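Local atomic coordinates of predicted component of a thermophile-specific DNA repair system, contains a RAMP domain (Methanopyrus kandleri, PDB entry 4N0L), a protein that probably binds CRISPR RNA as the Csm3 subunit of a type III-A CRISPR effector complex, using an RRM-like RAMP fold, and carries a zinc ion. Residues Cys276-Gly281 / Glu314-Val319; Gly6-Val11 / Tyr230-Gly235; Glu237-Leu242 / Arg339-Val344; Glu295-Glu300 / Arg321-Glu326. All coordinates share one frame; numbering follows the deposited sequence.

Contact 1 (Cys276-Gly281 / Glu314-Val319); sequences CARSTG and ERYEIV
Cys-276 and Ala-277 pair antiparallel with Val-319 and Ile-318, the first pair non-hydrogen-bonded and the second hydrogen-bonded, whereas strand 314-316 runs at 62° to strand 276-278. Ala-277 N donates to Ile-318 O at 2.9 Å. Ala-277 O is gripped twice, by Ile-318 N at 3.2 Å and by Glu-317 N at 2.9 Å, which leaves two residues facing one. The Tyr-316 ring then folds against Cys-276. Cys-276 CB stands 3.3 Å from the Tyr-316 ring centroid, almost on the ring normal, in a CH-pi contact, and SG stays over the same face at 4.1 Å from that centroid, a sulfur-aromatic contact. Arg-278 meets the ring differently. Its CG lies at the ring edge, 3.6 Å from Tyr-316 CD1, and the bend at chi3 (-73°) brings NE near CD1 and CE1 of the ring, the two side chains crossing at a slant. The guanidinium turns one face to Tyr-316 CE1, but its plane is 43° from that of the ring, far from a parallel stack. Arg-278 NH1 is held by a hydrogen bond to Arg-315 O, 3.1 Å away. Glu-317, extended beyond CG, reaches to Ser-279. Its OE2 accepts from Ser-279 N and, on the syn lone pair, from Ser-279 OG at 2.5 Å. Trp-282 packs against Glu-317, and Glu-290 accepts a hydrogen bond from Val-319 N. The doubling at Ala-277 is a classic beta bulge, set between strand 314-316, which pairs with 290-292, and strand 318-321, the outermost strand of the main antiparallel sheet within this chain.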
loop_
_atom_site.group_PDB
_atom_site.type_symbol
_atom_site.label_atom_id
_atom_site.label_comp_id
_atom_site.label_asym_id
_atom_site.label_seq_id
_atom_site.Cartn_x
_atom_site.Cartn_y
_atom_site.Cartn_z
ATOM N N CYS A 276 -7.544 13.414 -2.339
ATOM C CA CYS A 276 -8.949 13.785 -2.448
ATOM C C CYS A 276 -9.793 13.148 -1.350
ATOM O O CYS A 276 -9.931 11.926 -1.288
ATOM C CB CYS A 276 -9.490 13.396 -3.825
ATOM S SG CYS A 276 -8.504 14.025 -5.212
ATOM N N ALA A 277 -10.357 13.987 -0.486
ATOM C CA ALA A 277 -11.023 13.513 0.723
ATOM C C ALA A 277 -12.545 13.650 0.670
ATOM O O ALA A 277 -13.078 14.659 0.206
ATOM C CB ALA A 277 -10.483 14.252 1.930
ATOM N N ARG A 278 -13.234 12.617 1.145
ATOM C CA ARG A 278 -14.680 12.670 1.340
ATOM C C ARG A 278 -15.049 12.090 2.701
ATOM O O ARG A 278 -14.809 10.914 2.966
ATOM C CB ARG A 278 -15.420 11.923 0.223
ATOM C CG ARG A 278 -15.241 12.553 -1.147
ATOM C CD ARG A 278 -16.025 11.831 -2.233
ATOM N NE ARG A 278 -15.452 10.541 -2.603
ATOM C CZ ARG A 278 -15.612 9.976 -3.797
ATOM N NH1 ARG A 278 -16.316 10.596 -4.734
ATOM N NH2 ARG A 278 -15.065 8.796 -4.057
ATOM N N SER A 279 -15.611 12.929 3.567
ATOM C CA SER A 279 -16.057 12.488 4.886
ATOM C C SER A 279 -17.487 11.970 4.822
ATOM O O SER A 279 -18.226 12.291 3.891
ATOM C CB SER A 279 -15.955 13.623 5.907
ATOM O OG SER A 279 -17.035 14.532 5.769
ATOM N N THR A 280 -17.868 11.162 5.810
ATOM C CA THR A 280 -19.208 10.586 5.871
ATOM C C THR A 280 -20.286 11.669 5.880
ATOM O O THR A 280 -21.286 11.570 5.167
ATOM C CB THR A 280 -19.378 9.699 7.125
ATOM O OG1 THR A 280 -18.400 8.650 7.114
ATOM C CG2 THR A 280 -20.775 9.090 7.173
ATOM N N GLY A 281 -20.061 12.705 6.683
ATOM C CA GLY A 281 -20.957 13.846 6.762
ATOM C C GLY A 281 -21.222 14.522 5.429
ATOM O O GLY A 281 -22.348 14.936 5.146
ATOM N N GLU A 314 -14.211 14.324 -10.537
ATOM C CA GLU A 314 -15.053 13.744 -9.502
ATOM C C GLU A 314 -15.227 14.693 -8.345
ATOM O O GLU A 314 -14.371 15.538 -8.061
ATOM C CB GLU A 314 -14.501 12.424 -8.964
ATOM C CG GLU A 314 -15.294 11.169 -9.335
ATOM C CD GLU A 314 -14.752 10.441 -10.535
ATOM O OE1 GLU A 314 -13.597 9.981 -10.481
ATOM O OE2 GLU A 314 -15.509 10.262 -11.508
ATOM N N ARG A 315 -16.359 14.531 -7.677
ATOM C CA ARG A 315 -16.726 15.391 -6.576
ATOM C C ARG A 315 -16.170 14.895 -5.250
ATOM O O ARG A 315 -16.354 13.739 -4.868
ATOM C CB ARG A 315 -18.248 15.516 -6.493
ATOM C CG ARG A 315 -18.870 16.471 -7.497
ATOM C CD ARG A 315 -20.366 16.230 -7.649
ATOM N NE ARG A 315 -21.025 17.397 -8.229
ATOM C CZ ARG A 315 -22.085 17.373 -9.032
ATOM N NH1 ARG A 315 -22.628 16.224 -9.418
ATOM N NH2 ARG A 315 -22.590 18.521 -9.467
ATOM N N TYR A 316 -15.477 15.792 -4.556
ATOM C CA TYR A 316 -14.954 15.499 -3.232
ATOM C C TYR A 316 -15.336 16.609 -2.265
ATOM O O TYR A 316 -15.856 17.648 -2.675
ATOM C CB TYR A 316 -13.435 15.331 -3.276
ATOM C CG TYR A 316 -12.968 14.250 -4.222
ATOM C CD1 TYR A 316 -12.929 12.920 -3.823
ATOM C CD2 TYR A 316 -12.555 14.560 -5.513
ATOM C CE1 TYR A 316 -12.500 11.927 -4.685
ATOM C CE2 TYR A 316 -12.124 13.576 -6.380
ATOM C CZ TYR A 316 -12.097 12.261 -5.960
ATOM O OH TYR A 316 -11.667 11.279 -6.822
ATOM N N GLU A 317 -15.076 16.392 -0.982
ATOM C CA GLU A 317 -15.314 17.424 0.014
ATOM C C GLU A 317 -14.164 18.418 0.001
ATOM O O GLU A 317 -14.373 19.629 -0.069
ATOM C CB GLU A 317 -15.477 16.813 1.404
ATOM C CG GLU A 317 -15.731 17.828 2.501
ATOM C CD GLU A 317 -15.957 17.177 3.850
ATOM O OE1 GLU A 317 -16.031 17.910 4.859
ATOM O OE2 GLU A 317 -16.064 15.933 3.900
ATOM N N ILE A 318 -12.947 17.893 0.061
ATOM C CA ILE A 318 -11.745 18.713 0.046
ATOM C C ILE A 318 -10.679 18.057 -0.822
ATOM O O ILE A 318 -10.405 16.865 -0.687
ATOM C CB ILE A 318 -11.196 18.941 1.467
ATOM C CG1 ILE A 318 -12.116 19.885 2.245
ATOM C CG2 ILE A 318 -9.787 19.506 1.419
ATOM C CD1 ILE A 318 -11.679 20.139 3.669
ATOM N N VAL A 319 -10.089 18.839 -1.720
ATOM C CA VAL A 319 -9.018 18.353 -2.580
ATOM C C VAL A 319 -7.703 19.037 -2.231
ATOM O O VAL A 319 -7.588 20.260 -2.330
ATOM C CB VAL A 319 -9.335 18.590 -4.071
ATOM C CG1 VAL A 319 -8.117 18.283 -4.936
ATOM C CG2 VAL A 319 -10.533 17.754 -4.505
#

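Contact 2 (Gly6-Val11 / Tyr230-Gly235); sequences GTITLV and YRVEDG
Ile-8 and Tyr-230 form an antiparallel hydrogen-bonded pair in the main sheet of the RAMP fold, where strand 7-16 lies between 223-231 and 268-278. Ile-8 N donates to Tyr-230 O at 2.9 Å, and Tyr-230 N returns the bond to Ile-8 O at 2.8 Å. Val-232 lies just past the end of strand 223-231, yet its N still reaches Gly-6 O at 3.1 Å, with the donor tilted 29° from the carbonyl plane. Gly-6 has a positive phi, a backbone shape that glycine adopts readily. In the neighbouring non-hydrogen-bonded pair, Thr-7 faces Arg-231, and Thr-7 CA makes a CA-H...O contact of 3.3 Å with Tyr-230 O. Ile-8 and Tyr-230 send their side chains to the face of the sheet on which helix 238-255 packs, the strand-and-helix layering of an RRM-like domain. On that face Val-232 CG2 lies 4.1 Å from Ile-8 CG1 and equally near CD1, the two branched chains crossing at a slant. Ile-8 CD1 approaches the Tyr-230 ring obliquely, 4.4 Å from its CD1. Tyr-230 CG is anti to the backbone N (chi1 168°), on the face where Leu-238 of the helix touches the tyrosine, and the OH is hydrogen-bonded to Asp-241. Thr-7 and Arg-231 occupy the other face. Arg-231 turns its guanidinium edge to Glu-233 within its own segment, NH1 meeting OE2 at 2.6 Å in a salt bridge, while Lys-168 and Arg-171 hold the other oxygen of Glu-233. The Arg-231 side chain lies about 11 Å from that of the zinc ligand Cys-118.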
loop_
_atom_site.group_PDB
_atom_site.type_symbol
_atom_site.label_atom_id
_atom_site.label_comp_id
_atom_site.label_asym_id
_atom_site.label_seq_id
_atom_site.Cartn_x
_atom_site.Cartn_y
_atom_site.Cartn_z
ATOM N N GLY A 6 -15.629 7.361 5.486
ATOM C CA GLY A 6 -15.321 8.011 4.227
ATOM C C GLY A 6 -13.896 7.726 3.795
ATOM O O GLY A 6 -13.252 6.819 4.325
ATOM N N THR A 7 -13.382 8.513 2.854
ATOM C CA THR A 7 -12.155 8.137 2.160
ATOM C C THR A 7 -11.204 9.282 1.824
ATOM O O THR A 7 -11.607 10.436 1.683
ATOM C CB THR A 7 -12.476 7.422 0.832
ATOM O OG1 THR A 7 -13.337 8.253 0.044
ATOM C CG2 THR A 7 -13.169 6.088 1.073
ATOM N N ILE A 8 -9.928 8.932 1.694
ATOM C CA ILE A 8 -8.932 9.810 1.092
ATOM C C ILE A 8 -8.362 9.094 -0.122
ATOM O O ILE A 8 -7.846 7.983 -0.004
ATOM C CB ILE A 8 -7.783 10.158 2.048
ATOM C CG1 ILE A 8 -8.291 10.946 3.255
ATOM C CG2 ILE A 8 -6.712 10.954 1.316
ATOM C CD1 ILE A 8 -7.246 11.112 4.333
ATOM N N THR A 9 -8.460 9.724 -1.288
ATOM C CA THR A 9 -8.008 9.094 -2.523
ATOM C C THR A 9 -6.771 9.761 -3.108
ATOM O O THR A 9 -6.787 10.949 -3.432
ATOM C CB THR A 9 -9.112 9.102 -3.588
ATOM O OG1 THR A 9 -10.264 8.409 -3.089
ATOM C CG2 THR A 9 -8.630 8.421 -4.856
ATOM N N LEU A 10 -5.700 8.985 -3.243
ATOM C CA LEU A 10 -4.496 9.450 -3.922
ATOM C C LEU A 10 -4.701 9.319 -5.422
ATOM O O LEU A 10 -5.059 8.246 -5.908
ATOM C CB LEU A 10 -3.255 8.656 -3.484
ATOM C CG LEU A 10 -2.661 8.779 -2.072
ATOM C CD1 LEU A 10 -3.666 8.485 -0.960
ATOM C CD2 LEU A 10 -1.436 7.879 -1.935
ATOM N N VAL A 11 -4.488 10.411 -6.152
ATOM C CA VAL A 11 -4.660 10.404 -7.601
ATOM C C VAL A 11 -3.414 10.913 -8.314
ATOM O O VAL A 11 -2.882 11.976 -7.989
ATOM C CB VAL A 11 -5.867 11.263 -8.035
ATOM C CG1 VAL A 11 -6.053 11.204 -9.550
ATOM C CG2 VAL A 11 -7.133 10.818 -7.315
ATOM N N TYR A 230 -7.811 5.229 0.581
ATOM C CA TYR A 230 -7.619 4.946 1.999
ATOM C C TYR A 230 -8.906 5.194 2.781
ATOM O O TYR A 230 -9.474 6.285 2.724
ATOM C CB TYR A 230 -6.479 5.795 2.570
ATOM C CG TYR A 230 -6.391 5.776 4.083
ATOM C CD1 TYR A 230 -6.992 6.768 4.850
ATOM C CD2 TYR A 230 -5.696 4.771 4.744
ATOM C CE1 TYR A 230 -6.910 6.753 6.233
ATOM C CE2 TYR A 230 -5.609 4.748 6.122
ATOM C CZ TYR A 230 -6.216 5.741 6.861
ATOM O OH TYR A 230 -6.129 5.718 8.234
ATOM N N ARG A 231 -9.358 4.183 3.517
ATOM C CA ARG A 231 -10.566 4.318 4.323
ATOM C C ARG A 231 -10.245 4.852 5.715
ATOM O O ARG A 231 -9.547 4.205 6.495
ATOM C CB ARG A 231 -11.296 2.979 4.436
ATOM C CG ARG A 231 -11.739 2.393 3.103
ATOM C CD ARG A 231 -12.512 1.091 3.283
ATOM N NE ARG A 231 -11.732 0.068 3.978
ATOM C CZ ARG A 231 -11.821 -0.187 5.280
ATOM N NH1 ARG A 231 -12.657 0.512 6.037
ATOM N NH2 ARG A 231 -11.074 -1.137 5.828
ATOM N N VAL A 232 -10.753 6.041 6.019
ATOM C CA VAL A 232 -10.556 6.635 7.334
ATOM C C VAL A 232 -11.415 5.900 8.357
ATOM O O VAL A 232 -12.640 5.886 8.254
ATOM C CB VAL A 232 -10.908 8.137 7.343
ATOM C CG1 VAL A 232 -10.727 8.719 8.738
ATOM C CG2 VAL A 232 -10.067 8.888 6.323
ATOM N N GLU A 233 -10.771 5.284 9.342
ATOM C CA GLU A 233 -11.487 4.523 10.360
ATOM C C GLU A 233 -11.218 5.090 11.743
ATOM O O GLU A 233 -12.107 5.136 12.591
ATOM C CB GLU A 233 -11.083 3.050 10.323
ATOM C CG GLU A 233 -11.726 2.249 9.208
ATOM C CD GLU A 233 -11.208 0.824 9.146
ATOM O OE1 GLU A 233 -10.202 0.523 9.822
ATOM O OE2 GLU A 233 -11.809 0.004 8.421
ATOM N N ASP A 234 -9.983 5.522 11.961
ATOM C CA ASP A 234 -9.564 6.029 13.256
ATOM C C ASP A 234 -8.828 7.351 13.089
ATOM O O ASP A 234 -7.696 7.379 12.608
ATOM C CB ASP A 234 -8.674 5.011 13.966
ATOM C CG ASP A 234 -8.368 5.407 15.391
ATOM O OD1 ASP A 234 -9.055 4.906 16.305
ATOM O OD2 ASP A 234 -7.444 6.222 15.597
ATOM N N GLY A 235 -9.482 8.441 13.482
ATOM C CA GLY A 235 -8.923 9.776 13.353
ATOM C C GLY A 235 -7.539 9.949 13.951
ATOM O O GLY A 235 -6.706 10.680 13.414
#

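Contact 3 (Glu237-Leu242 / Arg339-Val344); sequences ELESDL and RLDEVV
Val-344 is a bump that enters the hollow bounded by Leu-238, Glu-239 and Leu-242. Its CG2 presses on the aliphatic stem of Glu-239, 3.8 Å from CB, and also faces Leu-242 CD1 at 4.3 Å. The other branch, CG1, turns to Leu-238 CD2 at 4.3 Å, so the two branches of the valine touch different walls of the hollow. One turn earlier, Leu-340 supplies a second bump. Its CD1 settles against the backbone of helix 238-255, 3.8 Å from Glu-239 O and near the carbonyl carbon of Leu-242, while CD1 and CD2 both touch Leu-242 CB. The axes of the short helical segments pass 10.4 Å apart at 130°, so this is a skewed crossing of the first turn of helix 340-345, near the end of the chain, over the first turn of helix 238-255. That longer helix follows strand 223-231 and packs on the RRM-like sheet, with Leu-238 also touching Val-232 and Trp-349. At the margin of the apolar patch Glu-239 reaches across, CG anti to the backbone N (chi1 176°) and the chain extended. Its OE2 ends 2.5 Å from Asp-341 OD1, with the two carboxylate planes nearly perpendicular (87°). With two acid oxygens so close, one of the groups probably holds a proton, and the N-terminal end of helix 340-345 may ease the crowding of charge. Glu-342 and Val-343 of the short helix also pack against Leu-325.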
loop_
_atom_site.group_PDB
_atom_site.type_symbol
_atom_site.label_atom_id
_atom_site.label_comp_id
_atom_site.label_asym_id
_atom_site.label_seq_id
_atom_site.Cartn_x
_atom_site.Cartn_y
_atom_site.Cartn_z
ATOM N N GLU A 237 -5.240 7.758 14.126
ATOM C CA GLU A 237 -4.246 7.038 13.334
ATOM C C GLU A 237 -4.192 7.524 11.889
ATOM O O GLU A 237 -3.455 6.973 11.073
ATOM C CB GLU A 237 -4.527 5.534 13.353
ATOM C CG GLU A 237 -4.045 4.819 14.602
ATOM C CD GLU A 237 -4.704 3.468 14.795
ATOM O OE1 GLU A 237 -5.442 3.027 13.888
ATOM O OE2 GLU A 237 -4.471 2.838 15.849
ATOM N N LEU A 238 -4.970 8.558 11.582
ATOM C CA LEU A 238 -5.100 9.057 10.216
ATOM C C LEU A 238 -3.768 9.514 9.618
ATOM O O LEU A 238 -3.352 9.031 8.563
ATOM C CB LEU A 238 -6.104 10.210 10.172
ATOM C CG LEU A 238 -6.135 11.031 8.883
ATOM C CD1 LEU A 238 -6.562 10.147 7.725
ATOM C CD2 LEU A 238 -7.061 12.228 9.020
ATOM N N GLU A 239 -3.106 10.447 10.293
ATOM C CA GLU A 239 -1.852 10.993 9.791
ATOM C C GLU A 239 -0.761 9.930 9.761
ATOM O O GLU A 239 0.021 9.860 8.811
ATOM C CB GLU A 239 -1.401 12.185 10.635
ATOM C CG GLU A 239 -0.050 12.737 10.219
ATOM C CD GLU A 239 0.212 14.121 10.769
ATOM O OE1 GLU A 239 -0.511 14.540 11.696
ATOM O OE2 GLU A 239 1.137 14.791 10.268
ATOM N N SER A 240 -0.712 9.111 10.808
ATOM C CA SER A 240 0.279 8.048 10.902
ATOM C C SER A 240 0.133 7.062 9.749
ATOM O O SER A 240 1.129 6.634 9.163
ATOM C CB SER A 240 0.156 7.315 12.240
ATOM O OG SER A 240 1.254 7.615 13.086
ATOM N N ASP A 241 -1.110 6.719 9.418
ATOM C CA ASP A 241 -1.384 5.798 8.319
ATOM C C ASP A 241 -0.892 6.368 6.991
ATOM O O ASP A 241 -0.271 5.660 6.196
ATOM C CB ASP A 241 -2.880 5.494 8.223
ATOM C CG ASP A 241 -3.342 4.473 9.250
ATOM O OD1 ASP A 241 -2.500 3.966 10.023
ATOM O OD2 ASP A 241 -4.555 4.172 9.275
ATOM N N LEU A 242 -1.170 7.648 6.765
ATOM C CA LEU A 242 -0.751 8.322 5.542
ATOM C C LEU A 242 0.766 8.318 5.412
ATOM O O LEU A 242 1.301 8.100 4.324
ATOM C CB LEU A 242 -1.281 9.756 5.508
ATOM C CG LEU A 242 -2.798 9.900 5.387
ATOM C CD1 LEU A 242 -3.193 11.364 5.276
ATOM C CD2 LEU A 242 -3.331 9.100 4.206
ATOM N N ARG A 339 5.270 16.943 4.308
ATOM C CA ARG A 339 4.268 17.999 4.403
ATOM C C ARG A 339 2.944 17.491 4.972
ATOM O O ARG A 339 1.896 18.092 4.740
ATOM C CB ARG A 339 4.035 18.621 3.026
ATOM C CG ARG A 339 5.231 19.386 2.490
ATOM C CD ARG A 339 5.185 19.503 0.975
ATOM N NE ARG A 339 6.384 20.148 0.445
ATOM C CZ ARG A 339 7.552 19.534 0.279
ATOM N NH1 ARG A 339 7.685 18.256 0.605
ATOM N NH2 ARG A 339 8.589 20.201 -0.208
ATOM N N LEU A 340 2.991 16.397 5.725
ATOM C CA LEU A 340 1.765 15.743 6.177
ATOM C C LEU A 340 1.049 16.508 7.284
ATOM O O LEU A 340 -0.180 16.490 7.355
ATOM C CB LEU A 340 2.063 14.325 6.655
ATOM C CG LEU A 340 1.899 13.236 5.601
ATOM C CD1 LEU A 340 1.994 11.884 6.261
ATOM C CD2 LEU A 340 0.574 13.388 4.869
ATOM N N ASP A 341 1.815 17.163 8.150
ATOM C CA ASP A 341 1.241 18.039 9.166
ATOM C C ASP A 341 0.387 19.089 8.476
ATOM O O ASP A 341 -0.765 19.326 8.840
ATOM C CB ASP A 341 2.332 18.708 10.001
ATOM C CG ASP A 341 2.982 17.756 10.984
ATOM O OD1 ASP A 341 2.363 16.722 11.309
ATOM O OD2 ASP A 341 4.112 18.042 11.432
ATOM N N GLU A 342 0.986 19.707 7.468
ATOM C CA GLU A 342 0.340 20.717 6.648
ATOM C C GLU A 342 -0.912 20.163 5.961
ATOM O O GLU A 342 -1.964 20.800 5.962
ATOM C CB GLU A 342 1.349 21.233 5.622
ATOM C CG GLU A 342 0.949 22.460 4.847
ATOM C CD GLU A 342 2.167 23.239 4.380
ATOM O OE1 GLU A 342 2.013 24.391 3.927
ATOM O OE2 GLU A 342 3.286 22.691 4.474
ATOM N N VAL A 343 -0.790 18.968 5.386
ATOM C CA VAL A 343 -1.896 18.323 4.676
ATOM C C VAL A 343 -3.077 17.972 5.584
ATOM O O VAL A 343 -4.215 18.350 5.307
ATOM C CB VAL A 343 -1.426 17.037 3.962
ATOM C CG1 VAL A 343 -2.620 16.239 3.468
ATOM C CG2 VAL A 343 -0.513 17.383 2.806
ATOM N N VAL A 344 -2.800 17.242 6.662
ATOM C CA VAL A 344 -3.842 16.764 7.568
ATOM C C VAL A 344 -4.607 17.929 8.203
ATOM O O VAL A 344 -5.804 17.825 8.479
ATOM C CB VAL A 344 -3.242 15.853 8.669
ATOM C CG1 VAL A 344 -4.288 15.479 9.706
ATOM C CG2 VAL A 344 -2.644 14.601 8.045
#

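Contact 4 (Glu295-Glu300 / Arg321-Glu326); sequences EEDKDE and RARDLE
Asp-297 and Arg-321 meet side-on, carboxylate and guanidinium nearly coplanar, their planes 10° apart. Arg-321 NE donates to Asp-297 OD1 at 2.6 Å, and NH1 donates to OD2 at 3.1 Å. Both bonds are nearly straight and use the syn lone pairs, so the two flat groups are locked in one plane. Arg-323 adds a second positive charge: its NH1 forms a salt bridge with Asp-297 OD1 at 3.1 Å. The guanidinium of Arg-323 is itself sandwiched. Over one face, toward the rim, stands Glu-296 OE1, 3.3 Å from NH2; the oxygen lies well above the guanidinium plane, so the attraction is electrostatic and not a directed hydrogen bond. Over the centre of the opposite face lies Arg-321 CD. The Arg-323 chain bends at chi3 (114°), which sets the position of NE, and Glu-300 CG touches NH1 at 3.8 Å. The result is a salt-bridge network of two acids and two arginines on the protein surface, joining helix 295-300 to the short, weakly bonded helix that follows strand 318-321 of the main sheet. Further out, Asp-324 OD2 accepts from the backbone N of Arg-321 at 3.0 Å, from above its carboxylate plane, a bond at the start of that short helix. Glu-294 N donates to Asp-297 OD2 and helps fix the carboxylate, while Phe-292 packs beside both Asp-297 and Arg-321.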
loop_
_atom_site.group_PDB
_atom_site.type_symbol
_atom_site.label_atom_id
_atom_site.label_comp_id
_atom_site.label_asym_id
_atom_site.label_seq_id
_atom_site.Cartn_x
_atom_site.Cartn_y
_atom_site.Cartn_z
ATOM N N GLU A 295 -10.310 21.002 -15.515
ATOM C CA GLU A 295 -9.550 21.400 -16.697
ATOM C C GLU A 295 -8.247 22.090 -16.311
ATOM O O GLU A 295 -7.205 21.861 -16.927
ATOM C CB GLU A 295 -10.381 22.314 -17.600
ATOM C CG GLU A 295 -9.757 22.537 -18.972
ATOM C CD GLU A 295 -10.579 23.452 -19.859
ATOM O OE1 GLU A 295 -11.434 24.192 -19.326
ATOM O OE2 GLU A 295 -10.371 23.432 -21.090
ATOM N N GLU A 296 -8.319 22.942 -15.295
ATOM C CA GLU A 296 -7.142 23.638 -14.789
ATOM C C GLU A 296 -6.062 22.653 -14.337
ATOM O O GLU A 296 -4.882 22.854 -14.616
ATOM C CB GLU A 296 -7.524 24.568 -13.636
ATOM C CG GLU A 296 -6.349 25.329 -13.047
ATOM C CD GLU A 296 -6.773 26.370 -12.030
ATOM O OE1 GLU A 296 -5.896 26.869 -11.295
ATOM O OE2 GLU A 296 -7.979 26.701 -11.975
ATOM N N ASP A 297 -6.473 21.590 -13.645
ATOM C CA ASP A 297 -5.545 20.563 -13.170
ATOM C C ASP A 297 -4.833 19.872 -14.328
ATOM O O ASP A 297 -3.655 19.526 -14.227
ATOM C CB ASP A 297 -6.268 19.509 -12.322
ATOM C CG ASP A 297 -6.902 20.088 -11.073
ATOM O OD1 ASP A 297 -6.165 20.616 -10.215
ATOM O OD2 ASP A 297 -8.140 19.991 -10.938
ATOM N N LYS A 298 -5.560 19.659 -15.419
ATOM C CA LYS A 298 -5.020 18.979 -16.594
ATOM C C LYS A 298 -3.974 19.835 -17.306
ATOM O O LYS A 298 -2.927 19.334 -17.715
ATOM C CB LYS A 298 -6.148 18.606 -17.555
ATOM C CG LYS A 298 -7.181 17.675 -16.940
ATOM C CD LYS A 298 -8.318 17.371 -17.899
ATOM C CE LYS A 298 -9.433 16.619 -17.190
ATOM N NZ LYS A 298 -10.529 16.226 -18.116
ATOM N N ASP A 299 -4.269 21.123 -17.461
ATOM C CA ASP A 299 -3.320 22.064 -18.053
ATOM C C ASP A 299 -2.067 22.187 -17.190
ATOM O O ASP A 299 -0.951 22.254 -17.704
ATOM C CB ASP A 299 -3.961 23.440 -18.247
ATOM C CG ASP A 299 -5.059 23.435 -19.296
ATOM O OD1 ASP A 299 -5.146 22.460 -20.072
ATOM O OD2 ASP A 299 -5.829 24.416 -19.352
ATOM N N GLU A 300 -2.265 22.232 -15.876
ATOM C CA GLU A 300 -1.161 22.319 -14.923
ATOM C C GLU A 300 -0.282 21.068 -14.897
ATOM O O GLU A 300 0.916 21.160 -14.633
ATOM C CB GLU A 300 -1.694 22.591 -13.511
ATOM C CG GLU A 300 -2.289 23.979 -13.308
ATOM C CD GLU A 300 -1.247 25.082 -13.320
ATOM O OE1 GLU A 300 -0.041 24.773 -13.217
ATOM O OE2 GLU A 300 -1.636 26.262 -13.435
ATOM N N ARG A 321 -4.113 19.590 -3.421
ATOM C CA ARG A 321 -3.269 19.474 -4.601
ATOM C C ARG A 321 -1.811 19.699 -4.244
ATOM O O ARG A 321 -1.502 20.420 -3.294
ATOM C CB ARG A 321 -3.693 20.478 -5.676
ATOM C CG ARG A 321 -5.085 20.256 -6.233
ATOM C CD ARG A 321 -5.566 21.471 -7.013
ATOM N NE ARG A 321 -6.760 21.161 -7.793
ATOM C CZ ARG A 321 -8.000 21.261 -7.327
ATOM N NH1 ARG A 321 -9.032 20.957 -8.102
ATOM N NH2 ARG A 321 -8.205 21.657 -6.079
ATOM N N ALA A 322 -0.918 19.062 -4.992
ATOM C CA ALA A 322 0.509 19.333 -4.873
ATOM C C ALA A 322 0.737 20.816 -5.134
ATOM O O ALA A 322 1.581 21.457 -4.506
ATOM C CB ALA A 322 1.304 18.484 -5.846
ATOM N N ARG A 323 -0.035 21.338 -6.084
ATOM C CA ARG A 323 -0.002 22.739 -6.480
ATOM C C ARG A 323 -0.354 23.682 -5.322
ATOM O O ARG A 323 0.102 24.824 -5.282
ATOM C CB ARG A 323 -0.963 22.930 -7.663
ATOM C CG ARG A 323 -1.499 24.331 -7.899
ATOM C CD ARG A 323 -2.448 24.326 -9.095
ATOM N NE ARG A 323 -3.830 24.620 -8.723
ATOM C CZ ARG A 323 -4.893 24.154 -9.373
ATOM N NH1 ARG A 323 -4.734 23.356 -10.420
ATOM N NH2 ARG A 323 -6.115 24.476 -8.969
ATOM N N ASP A 324 -1.136 23.188 -4.366
ATOM C CA ASP A 324 -1.471 23.963 -3.171
ATOM C C ASP A 324 -0.307 24.051 -2.188
ATOM O O ASP A 324 -0.214 25.000 -1.412
ATOM C CB ASP A 324 -2.690 23.367 -2.458
ATOM C CG ASP A 324 -3.926 23.348 -3.330
ATOM O OD1 ASP A 324 -4.050 24.225 -4.210
ATOM O OD2 ASP A 324 -4.782 22.462 -3.124
ATOM N N LEU A 325 0.569 23.052 -2.213
ATOM C CA LEU A 325 1.651 22.970 -1.237
ATOM C C LEU A 325 2.998 23.412 -1.792
ATOM O O LEU A 325 3.908 23.749 -1.035
ATOM C CB LEU A 325 1.777 21.541 -0.710
ATOM C CG LEU A 325 0.501 20.849 -0.232
ATOM C CD1 LEU A 325 0.813 19.413 0.145
ATOM C CD2 LEU A 325 -0.111 21.595 0.942
ATOM N N GLU A 326 3.116 23.435 -3.113
ATOM C CA GLU A 326 4.414 23.606 -3.748
ATOM C C GLU A 326 4.238 23.977 -5.213
ATOM O O GLU A 326 3.173 23.762 -5.791
ATOM C CB GLU A 326 5.238 22.321 -3.632
ATOM C CG GLU A 326 6.718 22.534 -3.357
ATOM C CD GLU A 326 6.965 23.295 -2.073
ATOM O OE1 GLU A 326 6.612 22.772 -0.994
ATOM O OE2 GLU A 326 7.515 24.415 -2.139
#

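Contacts 1 and 2, centres about 10 Å apart, lie in one antiparallel sheet and share a border: strands 268-278 and 7-16 are neighbours, with probable hydrogen bonds from Thr-9 N to Cys-276 O and from Arg-278 N to Thr-7 O. Contact 3 lies about 11 Å from contact 2 by centres, where Leu-238 covers Ile-8 and Tyr-230. Contact 4 is about 17 Å from contact 1 between centres, just beyond strand 318-321, and joins contact 3 through the Arg-339 to Glu-326 salt bridge. Contact 2 closes before the others open; contact 3 encloses contacts 1 and 4, whose segments alternate. The C-terminal region thus adds edge strand 318-321 to the sheet and packs helix 340-345 on helix 238-255.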